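ESX secretion system protein EccC (Thermomonospora curvata, PDB 4NH0) forms part of the ESX type VII secretion system, binds the substrate EsxB, has weak intrinsic ATPase activity and might be the translocase subunit. Local coordinates at residues A681-P686 / L707-G711; F769-W775 / H802-N808. The contacts are given in a common frame with arbitrary orientation. Residues are numbered along the deposited sequence.

In the fold
Both interactions lie in the second FtsK domain, a P-loop NTPase fold, and both reach its mixed sheet. Interaction 1 comes first along the chain, and interaction 2 follows without overlap. Their centres are about 18 Å apart and their nearest atoms about 7 Å apart, so they do not touch. Interaction 1 joins the C-terminal end of helix 669-683 to the entry of strand 710-714, an edge strand of the sheet. Interaction 2 pairs the inner strands 767-772 and 801-807. Strand 689-694 lies between strands 710-714 and 767-772 and links the two contacts. Helix 669-683 begins at the ATP-binding loop beside interaction 2 and ends in interaction 1, so it spans from the nucleotide to the far contact.

Interaction 1: residues A681-P686 / L707-G711; sequences ALLHTP and LPHVG
Ala681 and Leu682 are helical, near the C-terminal end of helix 669-683. His684 and Thr685 then run extended, with psi near 154°, and lead to Pro686. Residues 707-709 form a turn that enters a strand at Val710. The closest CA pair is Pro686 and His709, 4.4 Å apart. Leu707 starts the second segment with psi 142°, and its O accepts a weak hydrogen bond of 3.4 Å from Val710 N across the turn. Pro708 follows with phi/psi of -72/-13°. Pro708 O lies 3.3 Å from Pro686 CB, and Pro708 CB packs 3.6 Å from Pro686 CG. His709, in the m rotamer with chi2 75°, is the centre of the contact. His709 NE2 donates a hydrogen bond of 2.7 Å to His684 O, near the ring plane. The ring is clamped by CH-pi contacts on opposite faces, with Ala681 CB 3.8 Å and Pro686 CG 3.7 Å from its centroid. This is a junction between a helix and an edge strand in the P-loop NTPase α/β domain, away from the nucleotide site. The buried His709 ring joins the two, and its NE2 satisfies a carbonyl near the end of the helix. Val710 and Gly711 continue into edge strand 710-714, which pairs with strand 689-694 through Phe691. Leu707 and His709 side chains also meet helix 877-891, so the junction lies between that helix, helix 669-683 and the sheet edge.

Interaction 2: residues F769-W775 / H802-N808; sequences FLVVDNW and HVVLSSN
Strands 769-772 and 802-807 run parallel, with axes 4.6 Å apart at 13°. The register runs from Phe769 with His802 to Val772 with Leu805. Leu770 N donates to His802 O (2.9 Å), Val804 N to Leu770 O (2.8 Å), Val772 N to Val804 O (3.0 Å) and Ser806 N to Val772 O (2.9 Å). Trp775 N donates to Ser806 O (2.7 Å), and Asn774 N-caps the next helix. On one sheet face, the m-rotamer rings of Phe769 and His802 form an offset stack, centroids 4.5 Å apart, planes at 16°. His802 NE2 is hydrogen-bonded to Asp767. Val771 CG2 and Val804 CB follow at 4.1 Å. On the other face, with Leu770 and Val803, Leu805 CD2 meets Val772 CG2 at 3.7 Å, and Leu805 CD1 meets Trp775 CZ3 at 3.6 Å. These are inner strands of the P-loop NTPase sheet's parallel core; 801-807 adjoins P-loop strand 659-662. Mostly apolar residues give way to polar ones toward the nucleotide. The Ser806 side chain touches that of ATP-binding Lys669. The Asp773 side chain is about 4 Å from the magnesium ion bound by Ser670 and Gly697, and that of Asn808 about 5 Å from ATP. Both strands thus lead to the nucleotide site, consistent with a part in shaping it.

Interaction 1: residues A681-P686 / L707-G711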
loop_
_atom_site.group_PDB
_atom_site.type_symbol
_atom_site.label_atom_id
_atom_site.label_comp_id
_atom_site.label_asym_id
_atom_site.label_seq_id
_atom_site.Cartn_x
_atom_site.Cartn_y
_atom_site.Cartn_z
ATOM N N ALA A 681 6.396 -5.805 -10.811
ATOM C CA ALA A 681 6.947 -7.052 -11.324
ATOM C C ALA A 681 6.436 -7.343 -12.730
ATOM O O ALA A 681 7.100 -8.019 -13.514
ATOM C CB ALA A 681 6.613 -8.201 -10.391
ATOM N N LEU A 682 5.252 -6.827 -13.043
ATOM C CA LEU A 682 4.636 -7.054 -14.343
ATOM C C LEU A 682 5.171 -6.106 -15.410
ATOM O O LEU A 682 5.164 -6.432 -16.593
ATOM C CB LEU A 682 3.117 -6.913 -14.246
ATOM C CG LEU A 682 2.370 -8.035 -13.524
ATOM C CD1 LEU A 682 0.903 -7.679 -13.359
ATOM C CD2 LEU A 682 2.524 -9.344 -14.275
ATOM N N LEU A 683 5.631 -4.932 -14.992
ATOM C CA LEU A 683 6.103 -3.926 -15.935
ATOM C C LEU A 683 7.621 -3.818 -15.951
ATOM O O LEU A 683 8.183 -2.973 -16.645
ATOM C CB LEU A 683 5.490 -2.563 -15.610
ATOM C CG LEU A 683 3.976 -2.451 -15.782
ATOM C CD1 LEU A 683 3.484 -1.081 -15.348
ATOM C CD2 LEU A 683 3.585 -2.730 -17.221
ATOM N N HIS A 684 8.285 -4.672 -15.180
ATOM C CA HIS A 684 9.741 -4.650 -15.107
ATOM C C HIS A 684 10.322 -6.054 -15.033
ATOM O O HIS A 684 9.663 -6.990 -14.581
ATOM C CB HIS A 684 10.206 -3.836 -13.900
ATOM C CG HIS A 684 9.673 -2.438 -13.871
ATOM N ND1 HIS A 684 8.400 -2.136 -13.440
ATOM C CD2 HIS A 684 10.241 -1.260 -14.221
ATOM C CE1 HIS A 684 8.206 -0.831 -13.526
ATOM N NE2 HIS A 684 9.308 -0.279 -13.998
ATOM N N THR A 685 11.564 -6.192 -15.482
ATOM C CA THR A 685 12.281 -7.455 -15.393
ATOM C C THR A 685 13.047 -7.505 -14.074
ATOM O O THR A 685 13.376 -6.461 -13.514
ATOM C CB THR A 685 13.252 -7.636 -16.577
ATOM O OG1 THR A 685 14.344 -6.717 -16.451
ATOM C CG2 THR A 685 12.537 -7.391 -17.894
ATOM N N PRO A 686 13.322 -8.717 -13.566
ATOM C CA PRO A 686 14.063 -8.884 -12.309
ATOM C C PRO A 686 15.440 -8.219 -12.306
ATOM O O PRO A 686 16.023 -8.042 -11.239
ATOM C CB PRO A 686 14.199 -10.402 -12.189
ATOM C CG PRO A 686 13.024 -10.931 -12.918
ATOM C CD PRO A 686 12.816 -10.004 -14.074
ATOM N N LEU A 707 8.853 -15.196 -6.578
ATOM C CA LEU A 707 9.025 -14.246 -7.667
ATOM C C LEU A 707 10.503 -14.083 -7.986
ATOM O O LEU A 707 11.338 -14.072 -7.085
ATOM C CB LEU A 707 8.415 -12.889 -7.312
ATOM C CG LEU A 707 6.935 -12.669 -7.622
ATOM C CD1 LEU A 707 6.476 -11.337 -7.062
ATOM C CD2 LEU A 707 6.694 -12.729 -9.118
ATOM N N PRO A 708 10.834 -13.958 -9.277
ATOM C CA PRO A 708 12.226 -13.726 -9.665
ATOM C C PRO A 708 12.677 -12.310 -9.319
ATOM O O PRO A 708 13.871 -12.018 -9.346
ATOM C CB PRO A 708 12.206 -13.948 -11.178
ATOM C CG PRO A 708 10.813 -13.618 -11.581
ATOM C CD PRO A 708 9.942 -14.063 -10.444
ATOM N N HIS A 709 11.721 -11.447 -8.990
ATOM C CA HIS A 709 12.019 -10.060 -8.651
ATOM C C HIS A 709 12.410 -9.897 -7.186
ATOM O O HIS A 709 13.131 -8.967 -6.833
ATOM C CB HIS A 709 10.820 -9.165 -8.968
ATOM C CG HIS A 709 10.428 -9.169 -10.412
ATOM N ND1 HIS A 709 9.758 -10.220 -10.999
ATOM C CD2 HIS A 709 10.611 -8.248 -11.387
ATOM C CE1 HIS A 709 9.544 -9.946 -12.273
ATOM N NE2 HIS A 709 10.052 -8.756 -12.535
ATOM N N VAL A 710 11.931 -10.795 -6.332
ATOM C CA VAL A 710 12.271 -10.734 -4.916
ATOM C C VAL A 710 13.529 -11.546 -4.637
ATOM O O VAL A 710 13.839 -12.496 -5.355
ATOM C CB VAL A 710 11.121 -11.239 -4.024
ATOM C CG1 VAL A 710 9.824 -10.535 -4.382
ATOM C CG2 VAL A 710 10.964 -12.740 -4.153
ATOM N N GLY A 711 14.257 -11.161 -3.595
ATOM C CA GLY A 711 15.489 -11.837 -3.242
ATOM C C GLY A 711 15.467 -12.352 -1.820
ATOM O O GLY A 711 16.214 -13.265 -1.469
#

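Interaction 2: residues F769-W775 / H802-N808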
loop_
_atom_site.group_PDB
_atom_site.type_symbol
_atom_site.label_atom_id
_atom_site.label_comp_id
_atom_site.label_asym_id
_atom_site.label_seq_id
_atom_site.Cartn_x
_atom_site.Cartn_y
_atom_site.Cartn_z
ATOM N N PHE A 769 14.056 -2.184 -3.855
ATOM C CA PHE A 769 12.948 -1.790 -2.996
ATOM C C PHE A 769 12.990 -2.532 -1.667
ATOM O O PHE A 769 12.906 -3.759 -1.628
ATOM C CB PHE A 769 11.613 -2.044 -3.696
ATOM C CG PHE A 769 11.396 -1.197 -4.915
ATOM C CD1 PHE A 769 11.885 -1.593 -6.147
ATOM C CD2 PHE A 769 10.695 -0.009 -4.832
ATOM C CE1 PHE A 769 11.686 -0.814 -7.269
ATOM C CE2 PHE A 769 10.494 0.773 -5.951
ATOM C CZ PHE A 769 10.990 0.369 -7.171
ATOM N N LEU A 770 13.126 -1.781 -0.580
ATOM C CA LEU A 770 13.101 -2.355 0.760
ATOM C C LEU A 770 11.707 -2.229 1.357
ATOM O O LEU A 770 11.245 -1.126 1.649
ATOM C CB LEU A 770 14.131 -1.674 1.659
ATOM C CG LEU A 770 14.168 -2.133 3.116
ATOM C CD1 LEU A 770 14.561 -3.594 3.206
ATOM C CD2 LEU A 770 15.121 -1.270 3.924
ATOM N N VAL A 771 11.035 -3.361 1.537
ATOM C CA VAL A 771 9.655 -3.363 2.004
ATOM C C VAL A 771 9.539 -3.756 3.472
ATOM O O VAL A 771 10.054 -4.791 3.891
ATOM C CB VAL A 771 8.789 -4.319 1.167
ATOM C CG1 VAL A 771 7.331 -4.200 1.571
ATOM C CG2 VAL A 771 8.954 -4.022 -0.313
ATOM N N VAL A 772 8.860 -2.918 4.247
ATOM C CA VAL A 772 8.563 -3.221 5.640
ATOM C C VAL A 772 7.056 -3.171 5.856
ATOM O O VAL A 772 6.421 -2.150 5.597
ATOM C CB VAL A 772 9.261 -2.243 6.599
ATOM C CG1 VAL A 772 8.885 -2.551 8.037
ATOM C CG2 VAL A 772 10.767 -2.306 6.416
ATOM N N ASP A 773 6.487 -4.275 6.325
ATOM C CA ASP A 773 5.036 -4.398 6.429
ATOM C C ASP A 773 4.466 -3.624 7.619
ATOM O O ASP A 773 3.466 -2.924 7.484
ATOM C CB ASP A 773 4.640 -5.870 6.522
ATOM C CG ASP A 773 3.244 -6.134 5.994
ATOM O OD1 ASP A 773 2.442 -5.181 5.922
ATOM O OD2 ASP A 773 2.947 -7.298 5.655
ATOM N N ASN A 774 5.095 -3.755 8.782
ATOM C CA ASN A 774 4.656 -3.021 9.964
ATOM C C ASN A 774 5.814 -2.260 10.583
ATOM O O ASN A 774 6.611 -2.824 11.332
ATOM C CB ASN A 774 4.041 -3.971 10.987
ATOM C CG ASN A 774 3.236 -3.261 12.054
ATOM O OD1 ASN A 774 3.487 -2.103 12.381
ATOM N ND2 ASN A 774 2.261 -3.967 12.615
ATOM N N TRP A 775 5.894 -0.973 10.266
ATOM C CA TRP A 775 6.984 -0.128 10.730
ATOM C C TRP A 775 7.036 -0.045 12.249
ATOM O O TRP A 775 8.112 0.076 12.833
ATOM C CB TRP A 775 6.849 1.273 10.139
ATOM C CG TRP A 775 7.957 2.191 10.533
ATOM C CD1 TRP A 775 7.924 3.142 11.507
ATOM C CD2 TRP A 775 9.269 2.242 9.966
ATOM N NE1 TRP A 775 9.134 3.786 11.580
ATOM C CE2 TRP A 775 9.978 3.251 10.643
ATOM C CE3 TRP A 775 9.914 1.532 8.949
ATOM C CZ2 TRP A 775 11.297 3.569 10.338
ATOM C CZ3 TRP A 775 11.222 1.851 8.646
ATOM C CH2 TRP A 775 11.901 2.857 9.340
ATOM N N HIS A 802 14.870 2.477 -2.972
ATOM C CA HIS A 802 13.555 2.919 -2.532
ATOM C C HIS A 802 13.143 2.204 -1.255
ATOM O O HIS A 802 13.483 1.041 -1.051
ATOM C CB HIS A 802 12.504 2.666 -3.615
ATOM C CG HIS A 802 12.896 3.152 -4.975
ATOM N ND1 HIS A 802 12.322 4.258 -5.563
ATOM C CD2 HIS A 802 13.791 2.673 -5.869
ATOM C CE1 HIS A 802 12.854 4.445 -6.757
ATOM N NE2 HIS A 802 13.749 3.497 -6.967
ATOM N N VAL A 803 12.408 2.904 -0.398
ATOM C CA VAL A 803 11.796 2.266 0.758
ATOM C C VAL A 803 10.286 2.209 0.568
ATOM O O VAL A 803 9.669 3.161 0.090
ATOM C CB VAL A 803 12.137 2.998 2.078
ATOM C CG1 VAL A 803 13.620 2.882 2.383
ATOM C CG2 VAL A 803 11.716 4.456 2.020
ATOM N N VAL A 804 9.699 1.071 0.912
ATOM C CA VAL A 804 8.253 0.917 0.878
ATOM C C VAL A 804 7.782 0.508 2.265
ATOM O O VAL A 804 7.793 -0.670 2.616
ATOM C CB VAL A 804 7.807 -0.122 -0.163
ATOM C CG1 VAL A 804 6.292 -0.226 -0.191
ATOM C CG2 VAL A 804 8.340 0.246 -1.537
ATOM N N LEU A 805 7.380 1.496 3.055
ATOM C CA LEU A 805 7.072 1.272 4.459
ATOM C C LEU A 805 5.577 1.343 4.734
ATOM O O LEU A 805 4.869 2.172 4.164
ATOM C CB LEU A 805 7.810 2.292 5.323
ATOM C CG LEU A 805 9.299 2.432 5.007
ATOM C CD1 LEU A 805 9.907 3.571 5.798
ATOM C CD2 LEU A 805 10.027 1.132 5.290
ATOM N N SER A 806 5.105 0.468 5.612
ATOM C CA SER A 806 3.701 0.454 5.995
ATOM C C SER A 806 3.540 0.350 7.505
ATOM O O SER A 806 4.353 -0.274 8.186
ATOM C CB SER A 806 2.967 -0.696 5.309
ATOM O OG SER A 806 1.642 -0.810 5.794
ATOM N N SER A 807 2.484 0.969 8.019
ATOM C CA SER A 807 2.186 0.932 9.444
ATOM C C SER A 807 0.701 1.183 9.678
ATOM O O SER A 807 -0.071 1.304 8.728
ATOM C CB SER A 807 3.025 1.963 10.198
ATOM O OG SER A 807 2.775 1.901 11.590
ATOM N N ASN A 808 0.305 1.262 10.943
ATOM C CA ASN A 808 -1.091 1.500 11.284
ATOM C C ASN A 808 -1.460 2.976 11.184
ATOM O O ASN A 808 -2.392 3.345 10.472
ATOM C CB ASN A 808 -1.392 0.982 12.690
ATOM C CG ASN A 808 -1.293 -0.526 12.787
ATOM O OD1 ASN A 808 -2.248 -1.243 12.489
ATOM N ND2 ASN A 808 -0.133 -1.018 13.206
#